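Local coordinates for DNA repair protein RAD7 (Saccharomyces cerevisiae, PDB 5ZB2) that takes part in nucleotide excision repair of nontranscribed DNA, as a component of the global genome repair complex with ABF1 and RAD16, and binds ELC1, at residues D134-I139 with F158-T163; N294-C299 with D322-L327; L343-L348 with E369-L374. All coordinates share one frame; numbering follows the deposited sequence.

All three contacts join neighbouring turns of the leucine-rich-repeat solenoid formed by this C-terminal part of Rad7, and each has a buried and an exposed side. Contacts 1 and 2, centres about 29 Å apart, include parallel strand bridges. In contact 1, at a strand end, Pro136, Ile160 and Thr163 are buried and Asn162 exposed; a carboxylate, an amide and a water do much of the joining. Contact 2 buries Leu296, Cys299, Leu324 and Leu327 and exposes Glu298 and Arg325, mixing backbone bonds with leucine packing. Contact 3 joins a loop to the end of helix 361-370 and the turn after it, through buried Asn371 and exposed Asn373; it touches contact 2, Asn347 ND2 meeting Asp322 O.

Contact 1: D134-I139 with F158-T163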
ATOM      1  N   ASP A 134      -6.476  16.804 -12.023  1.00 32.34           N
ATOM      2  CA  ASP A 134      -7.385  17.856 -11.590  1.00 34.24           C
ATOM      3  C   ASP A 134      -7.660  17.700 -10.095  1.00 33.25           C
ATOM      4  O   ASP A 134      -8.365  16.781  -9.678  1.00 30.88           O
ATOM      5  CB  ASP A 134      -8.695  17.791 -12.375  1.00 36.21           C
ATOM      6  CG  ASP A 134      -9.681  18.862 -11.954  1.00 40.64           C
ATOM      7  OD1 ASP A 134      -9.270  19.806 -11.248  1.00 35.98           O
ATOM      8  OD2 ASP A 134     -10.869  18.759 -12.328  1.00 57.72           O
ATOM      9  N   GLY A 135      -7.095  18.575  -9.304  1.00 32.55           N
ATOM     10  CA  GLY A 135      -7.272  18.531  -7.887  1.00 32.32           C
ATOM     11  C   GLY A 135      -6.263  17.782  -7.050  1.00 32.00           C
ATOM     12  O   GLY A 135      -6.630  17.336  -6.013  1.00 31.55           O
ATOM     13  N   PRO A 136      -5.018  17.635  -7.468  1.00 31.48           N
ATOM     14  CA  PRO A 136      -4.040  16.944  -6.615  1.00 30.90           C
ATOM     15  C   PRO A 136      -3.522  17.898  -5.549  1.00 31.93           C
ATOM     16  O   PRO A 136      -2.361  18.305  -5.613  1.00 30.54           O
ATOM     17  CB  PRO A 136      -2.929  16.559  -7.590  1.00 32.57           C
ATOM     18  CG  PRO A 136      -3.024  17.563  -8.689  1.00 31.82           C
ATOM     19  CD  PRO A 136      -4.478  17.926  -8.808  1.00 32.03           C
ATOM     20  N   PHE A 137      -4.370  18.270  -4.595  1.00 31.23           N
ATOM     21  CA  PHE A 137      -4.027  19.339  -3.659  1.00 33.80           C
ATOM     22  C   PHE A 137      -3.034  18.900  -2.584  1.00 31.97           C
ATOM     23  O   PHE A 137      -2.556  19.755  -1.831  1.00 31.88           O
ATOM     24  CB  PHE A 137      -5.292  19.901  -2.999  1.00 32.57           C
ATOM     25  CG  PHE A 137      -5.990  18.943  -2.066  1.00 32.73           C
ATOM     26  CD1 PHE A 137      -6.953  18.067  -2.544  1.00 32.19           C
ATOM     27  CD2 PHE A 137      -5.707  18.942  -0.708  1.00 33.24           C
ATOM     28  CE1 PHE A 137      -7.606  17.196  -1.691  1.00 34.78           C
ATOM     29  CE2 PHE A 137      -6.362  18.071   0.155  1.00 34.71           C
ATOM     30  CZ  PHE A 137      -7.312  17.199  -0.340  1.00 33.95           C
ATOM     31  N   LEU A 138      -2.698  17.612  -2.491  1.00 32.61           N
ATOM     32  CA  LEU A 138      -1.730  17.181  -1.484  1.00 34.53           C
ATOM     33  C   LEU A 138      -0.287  17.460  -1.905  1.00 34.83           C
ATOM     34  O   LEU A 138       0.582  17.624  -1.044  1.00 34.21           O
ATOM     35  CB  LEU A 138      -1.893  15.687  -1.192  1.00 34.06           C
ATOM     36  CG  LEU A 138      -3.181  15.211  -0.512  1.00 37.02           C
ATOM     37  CD1 LEU A 138      -3.230  13.689  -0.465  1.00 31.59           C
ATOM     38  CD2 LEU A 138      -3.309  15.769   0.893  1.00 35.49           C
ATOM     39  N   ILE A 139      -0.017  17.532  -3.207  1.00 33.38           N
ATOM     40  CA  ILE A 139       1.356  17.589  -3.704  1.00 34.89           C
ATOM     41  C   ILE A 139       1.928  18.981  -3.457  1.00 33.83           C
ATOM     42  O   ILE A 139       1.377  19.986  -3.922  1.00 32.95           O
ATOM     43  CB  ILE A 139       1.409  17.238  -5.198  1.00 34.60           C
ATOM     44  CG1 ILE A 139       0.616  15.956  -5.509  1.00 33.08           C
ATOM     45  CG2 ILE A 139       2.854  17.104  -5.660  1.00 35.76           C
ATOM     46  CD1 ILE A 139       1.159  14.692  -4.863  1.00 34.96           C
ATOM     47  N   PHE A 158       1.075  17.718 -20.265  1.00 36.56           N
ATOM     48  CA  PHE A 158       0.844  17.913 -18.838  1.00 36.82           C
ATOM     49  C   PHE A 158      -0.234  18.967 -18.649  1.00 37.10           C
ATOM     50  O   PHE A 158      -0.082  20.105 -19.108  1.00 34.61           O
ATOM     51  CB  PHE A 158       2.131  18.324 -18.117  1.00 35.66           C
ATOM     52  CG  PHE A 158       1.991  18.394 -16.621  1.00 34.84           C
ATOM     53  CD1 PHE A 158       1.842  17.237 -15.869  1.00 35.33           C
ATOM     54  CD2 PHE A 158       2.004  19.615 -15.965  1.00 34.62           C
ATOM     55  CE1 PHE A 158       1.707  17.295 -14.494  1.00 34.00           C
ATOM     56  CE2 PHE A 158       1.870  19.679 -14.584  1.00 33.18           C
ATOM     57  CZ  PHE A 158       1.725  18.516 -13.851  1.00 33.05           C
ATOM     58  N   HIS A 159      -1.323  18.576 -17.988  1.00 35.48           N
ATOM     59  CA  HIS A 159      -2.383  19.484 -17.572  1.00 36.77           C
ATOM     60  C   HIS A 159      -2.606  19.295 -16.079  1.00 35.76           C
ATOM     61  O   HIS A 159      -2.815  18.167 -15.621  1.00 35.18           O
ATOM     62  CB  HIS A 159      -3.688  19.218 -18.333  1.00 37.54           C
ATOM     63  CG  HIS A 159      -3.583  19.427 -19.811  1.00 44.71           C
ATOM     64  ND1 HIS A 159      -4.372  20.330 -20.493  1.00 41.39           N
ATOM     65  CD2 HIS A 159      -2.780  18.854 -20.740  1.00 43.47           C
ATOM     66  CE1 HIS A 159      -4.060  20.304 -21.777  1.00 42.32           C
ATOM     67  NE2 HIS A 159      -3.096  19.418 -21.953  1.00 41.43           N
ATOM     68  N   ILE A 160      -2.544  20.392 -15.322  1.00 34.00           N
ATOM     69  CA  ILE A 160      -2.825  20.370 -13.892  1.00 34.62           C
ATOM     70  C   ILE A 160      -3.820  21.478 -13.569  1.00 36.30           C
ATOM     71  O   ILE A 160      -3.763  22.569 -14.148  1.00 34.72           O
ATOM     72  CB  ILE A 160      -1.542  20.518 -13.048  1.00 36.06           C
ATOM     73  CG1 ILE A 160      -1.903  20.541 -11.557  1.00 36.44           C
ATOM     74  CG2 ILE A 160      -0.769  21.768 -13.456  1.00 34.03           C
ATOM     75  CD1 ILE A 160      -0.726  20.371 -10.646  1.00 37.15           C
ATOM     76  N   SER A 161      -4.726  21.202 -12.630  1.00 33.08           N
ATOM     77  CA  SER A 161      -5.787  22.139 -12.298  1.00 35.28           C
ATOM     78  C   SER A 161      -6.119  22.054 -10.813  1.00 33.28           C
ATOM     79  O   SER A 161      -5.903  21.028 -10.162  1.00 31.45           O
ATOM     80  CB  SER A 161      -7.049  21.867 -13.125  1.00 36.54           C
ATOM     81  OG  SER A 161      -6.757  21.832 -14.510  1.00 45.53           O
ATOM     82  N   ASN A 162      -6.649  23.161 -10.289  1.00 30.55           N
ATOM     83  CA  ASN A 162      -7.285  23.212  -8.971  1.00 35.17           C
ATOM     84  C   ASN A 162      -6.334  22.789  -7.846  1.00 33.87           C
ATOM     85  O   ASN A 162      -6.580  21.829  -7.114  1.00 31.08           O
ATOM     86  CB  ASN A 162      -8.556  22.356  -8.960  1.00 33.24           C
ATOM     87  CG  ASN A 162      -9.716  23.041  -9.644  1.00 34.69           C
ATOM     88  OD1 ASN A 162     -10.010  24.200  -9.366  1.00 32.73           O
ATOM     89  ND2 ASN A 162     -10.373  22.334 -10.554  1.00 36.16           N
ATOM     90  N   THR A 163      -5.251  23.551  -7.697  1.00 31.89           N
ATOM     91  CA  THR A 163      -4.365  23.393  -6.543  1.00 32.47           C
ATOM     92  C   THR A 163      -3.507  24.639  -6.413  1.00 32.71           C
ATOM     93  O   THR A 163      -2.839  25.028  -7.375  1.00 31.46           O
ATOM     94  CB  THR A 163      -3.485  22.151  -6.678  1.00 33.10           C
ATOM     95  OG1 THR A 163      -2.535  22.128  -5.607  1.00 34.21           O
ATOM     96  CG2 THR A 163      -2.742  22.137  -8.015  1.00 32.47           C
TER
HETATM   97  O   HOH W   1      -0.589  20.221  -5.647  1.00 32.47           O
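Asp134 and Asn162 lie side by side and point the same way, their carboxylate and amide planes only 27° apart. Asn162 ND2 gives Asp134 OD1 a nearly straight hydrogen bond of 2.8 Å (168° at the hydrogen), received on the syn lone pair and lying in the amide plane. A chi1 of 180° sets Asp134 CG anti to the backbone N, beside the carbonyl carbon; Asp134 OD1 also lies 3.6 Å from Ser161 CB. Asp134 and Ser161 form a parallel bridge at the end of strands 130-134 and 157-161. Just beyond it, Gly135 N bonds to Ser161 O at 2.9 Å, and Gly135 CA brings a C-H against Asn162 O. With its positive phi, Gly135 has no room for a beta carbon, which would run into Asp134 O. Pro136 is the centre of an inverse gamma turn, and its ring crosses Ile160 obliquely, CG to CD1 4.1 Å, in a buried layer that Trp144 of helix 141-150 also covers. Thr163 reaches the turn through a water. Thr163 OG1 donates to the water at 2.7 Å, and the water donates to Pro136 O at 2.6 Å and to Ile139 O at the same length. Thr163 OG1 also accepts from Arg165 N. The chemistry thus divides: an amide N-H that is likely to offset some of the carboxylate's charge at the partly exposed end, apolar contact between Pro136 and Ile160, and a three-way water joining turn to strand exit.

Contact 2: N294-C299 with D322-L327; sequences NNLIEC and DSLRSL
The guanidinium of Arg325 meets Ile297 CD1 obliquely, 4.1 Å from NE, while the carbonyl carbon of Ser323 lies at its edge and in plane. Arg325 NE bonds to Ser323 O, which sits close to the guanidinium plane; a bend at chi2 (-55°) turns CD back on the way there. Nearer the backbone the two side chains cross, Ile297 CG2 resting on Arg325 CG at 3.7 Å. Ile297 O takes Arg325 N at 2.8 Å and a weak second bond from Ser326 N. Ser323 reaches across with OG, set between its backbone N and carbonyl carbon (chi1 53°), and donates to Leu296 O at 2.8 Å. An alanine here would keep CB but remove OG, and would probably leave Leu296 O without that hydrogen bond. On the side of Cys299 and Leu327, Leu296 and Leu324 lie side by side, Leu296 CG 3.9 Å from Leu324 CD2, and Cys299 CB touches both Leu324 CD2 and Leu327 CD1; Leu315 of helix 309-320 packs on Leu296 and Cys299. On the face of Glu298 and Ser326, Ser326 OG lies 3.3 Å from Glu298 CG. Cys299 N bonds to Ser326 O, continuing the pairing into two parallel bridges, Glu298 with Ser326 and Cys299 with Leu327. Short parallel strands with leucines turned inward against a helix are the hallmark of a leucine-rich-repeat solenoid.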
ATOM      1  N   ASN A 294     -11.637  24.720 -41.353  1.00 57.70           N
ATOM      2  CA  ASN A 294     -12.326  23.528 -41.833  1.00 67.61           C
ATOM      3  C   ASN A 294     -12.249  22.357 -40.862  1.00 58.70           C
ATOM      4  O   ASN A 294     -12.889  21.331 -41.114  1.00 57.11           O
ATOM      5  CB  ASN A 294     -11.744  23.094 -43.182  1.00 87.12           C
ATOM      6  CG  ASN A 294     -12.007  24.101 -44.283  1.00 96.81           C
ATOM      7  OD1 ASN A 294     -13.046  24.762 -44.302  1.00 90.56           O
ATOM      8  ND2 ASN A 294     -11.065  24.221 -45.210  1.00110.74           N
ATOM      9  N   ASN A 295     -11.489  22.476 -39.773  1.00 55.62           N
ATOM     10  CA  ASN A 295     -11.317  21.384 -38.822  1.00 58.15           C
ATOM     11  C   ASN A 295     -11.851  21.721 -37.435  1.00 49.81           C
ATOM     12  O   ASN A 295     -11.636  20.946 -36.495  1.00 50.16           O
ATOM     13  CB  ASN A 295      -9.838  20.998 -38.727  1.00 59.99           C
ATOM     14  CG  ASN A 295      -9.248  20.613 -40.071  1.00 62.88           C
ATOM     15  OD1 ASN A 295      -8.650  21.441 -40.760  1.00 68.51           O
ATOM     16  ND2 ASN A 295      -9.416  19.353 -40.453  1.00 62.78           N
ATOM     17  N   LEU A 296     -12.540  22.847 -37.277  1.00 47.45           N
ATOM     18  CA  LEU A 296     -12.987  23.270 -35.957  1.00 47.37           C
ATOM     19  C   LEU A 296     -14.140  22.388 -35.490  1.00 47.67           C
ATOM     20  O   LEU A 296     -15.214  22.374 -36.100  1.00 47.27           O
ATOM     21  CB  LEU A 296     -13.400  24.738 -35.987  1.00 45.84           C
ATOM     22  CG  LEU A 296     -13.642  25.401 -34.628  1.00 45.24           C
ATOM     23  CD1 LEU A 296     -12.375  25.421 -33.788  1.00 42.14           C
ATOM     24  CD2 LEU A 296     -14.181  26.812 -34.815  1.00 44.52           C
ATOM     25  N   ILE A 297     -13.910  21.652 -34.408  1.00 47.71           N
ATOM     26  CA  ILE A 297     -14.893  20.728 -33.860  1.00 48.95           C
ATOM     27  C   ILE A 297     -15.657  21.349 -32.700  1.00 48.77           C
ATOM     28  O   ILE A 297     -16.854  21.111 -32.541  1.00 49.12           O
ATOM     29  CB  ILE A 297     -14.189  19.421 -33.428  1.00 50.15           C
ATOM     30  CG1 ILE A 297     -13.561  18.721 -34.636  1.00 52.94           C
ATOM     31  CG2 ILE A 297     -15.147  18.483 -32.699  1.00 55.76           C
ATOM     32  CD1 ILE A 297     -14.548  18.302 -35.713  1.00 57.89           C
ATOM     33  N   GLU A 298     -14.974  22.153 -31.889  1.00 47.16           N
ATOM     34  CA  GLU A 298     -15.555  22.736 -30.693  1.00 47.90           C
ATOM     35  C   GLU A 298     -15.153  24.198 -30.613  1.00 44.33           C
ATOM     36  O   GLU A 298     -13.987  24.541 -30.836  1.00 43.32           O
ATOM     37  CB  GLU A 298     -15.085  21.985 -29.442  1.00 50.94           C
ATOM     38  CG  GLU A 298     -15.765  22.404 -28.154  1.00 56.08           C
ATOM     39  CD  GLU A 298     -15.217  21.655 -26.953  1.00 62.08           C
ATOM     40  OE1 GLU A 298     -14.802  22.313 -25.976  1.00 60.20           O
ATOM     41  OE2 GLU A 298     -15.187  20.407 -26.996  1.00 64.26           O
ATOM     42  N   CYS A 299     -16.120  25.057 -30.296  1.00 43.04           N
ATOM     43  CA  CYS A 299     -15.863  26.486 -30.184  1.00 42.63           C
ATOM     44  C   CYS A 299     -16.764  27.076 -29.110  1.00 41.00           C
ATOM     45  O   CYS A 299     -17.966  26.798 -29.091  1.00 40.67           O
ATOM     46  CB  CYS A 299     -16.100  27.192 -31.519  1.00 41.02           C
ATOM     47  SG  CYS A 299     -15.731  28.955 -31.476  1.00 42.65           S
ATOM     48  N   ASP A 322     -19.241  23.437 -41.467  1.00 54.00           N
ATOM     49  CA  ASP A 322     -19.347  22.032 -41.825  1.00 55.57           C
ATOM     50  C   ASP A 322     -18.669  21.097 -40.832  1.00 55.23           C
ATOM     51  O   ASP A 322     -18.872  19.881 -40.916  1.00 56.36           O
ATOM     52  CB  ASP A 322     -18.752  21.809 -43.219  1.00 61.17           C
ATOM     53  CG  ASP A 322     -19.469  22.608 -44.288  1.00 67.08           C
ATOM     54  OD1 ASP A 322     -20.719  22.649 -44.263  1.00 62.25           O
ATOM     55  OD2 ASP A 322     -18.784  23.204 -45.148  1.00 66.12           O
ATOM     56  N   SER A 323     -17.881  21.626 -39.893  1.00 53.54           N
ATOM     57  CA  SER A 323     -17.121  20.796 -38.972  1.00 53.77           C
ATOM     58  C   SER A 323     -17.573  20.897 -37.520  1.00 51.97           C
ATOM     59  O   SER A 323     -17.348  19.952 -36.761  1.00 53.45           O
ATOM     60  CB  SER A 323     -15.630  21.156 -39.052  1.00 51.27           C
ATOM     61  OG  SER A 323     -15.434  22.547 -38.873  1.00 50.28           O
ATOM     62  N   LEU A 324     -18.208  21.996 -37.120  1.00 50.10           N
ATOM     63  CA  LEU A 324     -18.557  22.187 -35.718  1.00 49.57           C
ATOM     64  C   LEU A 324     -19.502  21.096 -35.224  1.00 51.04           C
ATOM     65  O   LEU A 324     -20.467  20.730 -35.900  1.00 51.49           O
ATOM     66  CB  LEU A 324     -19.202  23.558 -35.518  1.00 48.55           C
ATOM     67  CG  LEU A 324     -18.260  24.763 -35.510  1.00 48.83           C
ATOM     68  CD1 LEU A 324     -19.047  26.060 -35.631  1.00 46.99           C
ATOM     69  CD2 LEU A 324     -17.422  24.769 -34.241  1.00 47.32           C
ATOM     70  N   ARG A 325     -19.215  20.581 -34.024  1.00 51.76           N
ATOM     71  CA  ARG A 325     -20.088  19.637 -33.337  1.00 52.87           C
ATOM     72  C   ARG A 325     -20.712  20.205 -32.072  1.00 52.77           C
ATOM     73  O   ARG A 325     -21.801  19.771 -31.688  1.00 52.66           O
ATOM     74  CB  ARG A 325     -19.316  18.360 -32.974  1.00 56.77           C
ATOM     75  CG  ARG A 325     -18.468  17.790 -34.109  1.00 61.94           C
ATOM     76  CD  ARG A 325     -19.282  17.545 -35.368  1.00 76.33           C
ATOM     77  NE  ARG A 325     -18.438  17.221 -36.518  1.00 81.22           N
ATOM     78  CZ  ARG A 325     -18.183  15.991 -36.957  1.00 83.45           C
ATOM     79  NH1 ARG A 325     -18.702  14.929 -36.354  1.00 94.09           N
ATOM     80  NH2 ARG A 325     -17.401  15.823 -38.013  1.00 81.88           N
ATOM     81  N   SER A 326     -20.050  21.160 -31.416  1.00 50.19           N
ATOM     82  CA  SER A 326     -20.629  21.874 -30.287  1.00 48.42           C
ATOM     83  C   SER A 326     -20.211  23.334 -30.364  1.00 46.23           C
ATOM     84  O   SER A 326     -19.068  23.645 -30.712  1.00 46.43           O
ATOM     85  CB  SER A 326     -20.201  21.267 -28.942  1.00 49.05           C
ATOM     86  OG  SER A 326     -18.806  21.363 -28.749  1.00 54.03           O
ATOM     87  N   LEU A 327     -21.146  24.224 -30.039  1.00 44.19           N
ATOM     88  CA  LEU A 327     -20.931  25.663 -30.122  1.00 43.09           C
ATOM     89  C   LEU A 327     -21.577  26.320 -28.915  1.00 41.43           C
ATOM     90  O   LEU A 327     -22.735  26.033 -28.598  1.00 42.82           O
ATOM     91  CB  LEU A 327     -21.519  26.231 -31.418  1.00 44.57           C
ATOM     92  CG  LEU A 327     -21.334  27.730 -31.668  1.00 42.23           C
ATOM     93  CD1 LEU A 327     -19.873  28.062 -31.934  1.00 42.50           C
ATOM     94  CD2 LEU A 327     -22.205  28.180 -32.826  1.00 41.20           C
TER

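Contact 3: L343-L348 with E369-L374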
ATOM      1  N   LEU A 343     -26.543  29.851 -39.122  1.00 52.73           N
ATOM      2  CA  LEU A 343     -26.149  28.698 -38.313  1.00 52.09           C
ATOM      3  C   LEU A 343     -26.866  27.455 -38.837  1.00 53.03           C
ATOM      4  O   LEU A 343     -27.861  26.983 -38.283  1.00 52.22           O
ATOM      5  CB  LEU A 343     -26.454  28.949 -36.841  1.00 51.44           C
ATOM      6  CG  LEU A 343     -25.974  27.896 -35.841  1.00 51.30           C
ATOM      7  CD1 LEU A 343     -24.480  27.643 -35.974  1.00 49.58           C
ATOM      8  CD2 LEU A 343     -26.310  28.332 -34.421  1.00 50.12           C
ATOM      9  N   ALA A 344     -26.335  26.915 -39.934  1.00 55.14           N
ATOM     10  CA  ALA A 344     -26.860  25.700 -40.560  1.00 55.87           C
ATOM     11  C   ALA A 344     -25.690  24.734 -40.726  1.00 55.77           C
ATOM     12  O   ALA A 344     -24.942  24.816 -41.704  1.00 56.92           O
ATOM     13  CB  ALA A 344     -27.525  26.009 -41.897  1.00 56.25           C
ATOM     14  N   CYS A 345     -25.539  23.818 -39.773  1.00 54.51           N
ATOM     15  CA  CYS A 345     -24.376  22.956 -39.694  1.00 54.18           C
ATOM     16  C   CYS A 345     -24.797  21.494 -39.770  1.00 55.47           C
ATOM     17  O   CYS A 345     -25.661  21.064 -38.992  1.00 55.93           O
ATOM     18  CB  CYS A 345     -23.618  23.211 -38.387  1.00 53.05           C
ATOM     19  SG  CYS A 345     -23.286  24.959 -38.063  1.00 50.17           S
ATOM     20  N   PRO A 346     -24.208  20.693 -40.665  1.00 56.76           N
ATOM     21  CA  PRO A 346     -24.640  19.291 -40.773  1.00 57.92           C
ATOM     22  C   PRO A 346     -24.281  18.442 -39.566  1.00 60.87           C
ATOM     23  O   PRO A 346     -24.991  17.470 -39.279  1.00 60.72           O
ATOM     24  CB  PRO A 346     -23.920  18.801 -42.038  1.00 57.93           C
ATOM     25  CG  PRO A 346     -22.728  19.679 -42.159  1.00 58.07           C
ATOM     26  CD  PRO A 346     -23.148  21.020 -41.635  1.00 56.44           C
ATOM     27  N   ASN A 347     -23.210  18.774 -38.844  1.00 60.33           N
ATOM     28  CA  ASN A 347     -22.702  17.926 -37.772  1.00 67.59           C
ATOM     29  C   ASN A 347     -22.876  18.527 -36.383  1.00 58.04           C
ATOM     30  O   ASN A 347     -22.434  17.919 -35.403  1.00 59.55           O
ATOM     31  CB  ASN A 347     -21.222  17.616 -38.016  1.00 63.38           C
ATOM     32  CG  ASN A 347     -20.972  17.010 -39.380  1.00 68.62           C
ATOM     33  OD1 ASN A 347     -21.585  16.006 -39.748  1.00 91.11           O
ATOM     34  ND2 ASN A 347     -20.079  17.625 -40.147  1.00 63.63           N
ATOM     35  N   LEU A 348     -23.507  19.692 -36.264  1.00 55.00           N
ATOM     36  CA  LEU A 348     -23.690  20.305 -34.957  1.00 54.07           C
ATOM     37  C   LEU A 348     -24.671  19.485 -34.127  1.00 55.67           C
ATOM     38  O   LEU A 348     -25.759  19.139 -34.597  1.00 56.31           O
ATOM     39  CB  LEU A 348     -24.186  21.742 -35.117  1.00 54.12           C
ATOM     40  CG  LEU A 348     -24.354  22.565 -33.840  1.00 53.58           C
ATOM     41  CD1 LEU A 348     -23.026  22.720 -33.118  1.00 49.79           C
ATOM     42  CD2 LEU A 348     -24.944  23.927 -34.173  1.00 51.80           C
ATOM     43  N   GLU A 369     -34.695  23.000 -37.848  1.00 72.23           N
ATOM     44  CA  GLU A 369     -34.835  22.587 -39.239  1.00 77.55           C
ATOM     45  C   GLU A 369     -33.537  22.712 -40.027  1.00 75.87           C
ATOM     46  O   GLU A 369     -33.349  21.987 -41.011  1.00 78.38           O
ATOM     47  CB  GLU A 369     -35.926  23.415 -39.927  1.00 83.56           C
ATOM     48  CG  GLU A 369     -37.280  23.404 -39.222  1.00 97.56           C
ATOM     49  CD  GLU A 369     -37.791  22.003 -38.936  1.00114.33           C
ATOM     50  OE1 GLU A 369     -37.340  21.394 -37.943  1.00105.04           O
ATOM     51  OE2 GLU A 369     -38.642  21.510 -39.707  1.00117.35           O
ATOM     52  N   GLN A 370     -32.636  23.609 -39.621  1.00 67.96           N
ATOM     53  CA  GLN A 370     -31.397  23.844 -40.353  1.00 64.94           C
ATOM     54  C   GLN A 370     -30.230  23.000 -39.856  1.00 61.15           C
ATOM     55  O   GLN A 370     -29.153  23.048 -40.464  1.00 58.25           O
ATOM     56  CB  GLN A 370     -31.006  25.324 -40.269  1.00 64.85           C
ATOM     57  CG  GLN A 370     -31.920  26.264 -41.035  1.00 67.27           C
ATOM     58  CD  GLN A 370     -31.428  27.698 -41.006  1.00 66.67           C
ATOM     59  OE1 GLN A 370     -30.518  28.040 -40.251  1.00 63.41           O
ATOM     60  NE2 GLN A 370     -32.027  28.544 -41.836  1.00 67.53           N
ATOM     61  N   ASN A 371     -30.407  22.239 -38.776  1.00 60.42           N
ATOM     62  CA  ASN A 371     -29.327  21.467 -38.162  1.00 59.88           C
ATOM     63  C   ASN A 371     -29.826  20.050 -37.904  1.00 61.92           C
ATOM     64  O   ASN A 371     -30.376  19.758 -36.833  1.00 62.57           O
ATOM     65  CB  ASN A 371     -28.841  22.136 -36.878  1.00 56.28           C
ATOM     66  CG  ASN A 371     -28.224  23.502 -37.135  1.00 54.47           C
ATOM     67  OD1 ASN A 371     -27.016  23.618 -37.340  1.00 53.88           O
ATOM     68  ND2 ASN A 371     -29.055  24.541 -37.141  1.00 53.86           N
ATOM     69  N   PRO A 372     -29.631  19.136 -38.859  1.00 63.47           N
ATOM     70  CA  PRO A 372     -30.257  17.809 -38.735  1.00 73.51           C
ATOM     71  C   PRO A 372     -29.777  17.005 -37.539  1.00 71.92           C
ATOM     72  O   PRO A 372     -30.538  16.181 -37.017  1.00 76.19           O
ATOM     73  CB  PRO A 372     -29.884  17.125 -40.058  1.00 71.97           C
ATOM     74  CG  PRO A 372     -28.632  17.800 -40.489  1.00 69.63           C
ATOM     75  CD  PRO A 372     -28.773  19.229 -40.053  1.00 64.05           C
ATOM     76  N   ASN A 373     -28.543  17.212 -37.086  1.00 66.10           N
ATOM     77  CA  ASN A 373     -27.984  16.437 -35.988  1.00 64.91           C
ATOM     78  C   ASN A 373     -28.012  17.176 -34.657  1.00 62.10           C
ATOM     79  O   ASN A 373     -27.489  16.655 -33.667  1.00 62.46           O
ATOM     80  CB  ASN A 373     -26.547  16.024 -36.319  1.00 67.64           C
ATOM     81  CG  ASN A 373     -26.482  14.960 -37.396  1.00 80.89           C
ATOM     82  OD1 ASN A 373     -27.349  14.090 -37.476  1.00 91.27           O
ATOM     83  ND2 ASN A 373     -25.454  15.026 -38.234  1.00 83.60           N
ATOM     84  N   LEU A 374     -28.603  18.366 -34.602  1.00 60.65           N
ATOM     85  CA  LEU A 374     -28.698  19.098 -33.345  1.00 59.28           C
ATOM     86  C   LEU A 374     -29.666  18.379 -32.411  1.00 61.69           C
ATOM     87  O   LEU A 374     -30.818  18.126 -32.777  1.00 65.74           O
ATOM     88  CB  LEU A 374     -29.154  20.531 -33.603  1.00 56.79           C
ATOM     89  CG  LEU A 374     -29.162  21.488 -32.409  1.00 54.80           C
ATOM     90  CD1 LEU A 374     -27.795  21.567 -31.746  1.00 54.14           C
ATOM     91  CD2 LEU A 374     -29.606  22.870 -32.853  1.00 53.59           C
TER
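Asn371 ND2 is gripped by two carbonyls: it donates to Leu343 O at 2.9 Å, close to its own amide plane, and to Leu367 O in the helix that ends just before it. At the other end of the same amide, Asn371 OD1 accepts Cys345 N at 2.9 Å, the donor standing above the carbonyl plane. A chi1 of -64° sets Asn371 CG beside the backbone N, and the amide beyond it bonds on both sides of Ala344. Leu348 CD2 comes to 3.8 Å from Asn371 OD1. Cys345-Pro346-Asn347-Leu348 and Asn371-Pro372-Asn373-Leu374 correspond one leucine-rich repeat apart, each leading towards a short strand; Pro-Asn-Leu is common to both, and Asn347 CA lies nearest Asn373 CA, Leu348 CA nearest Leu374 CA. The leucines Leu348 and Leu374 lie side by side, pointing the same way, with Leu348 CG 4.1 Å from Leu374 CD1. Pro372 CG lies against Pro346 O at 3.9 Å. That oxygen also takes a weak bond from Asn373 ND2, strongly bent at 118°. At the helix end, Ala344 CB packs on Gln370 CB at 3.9 Å.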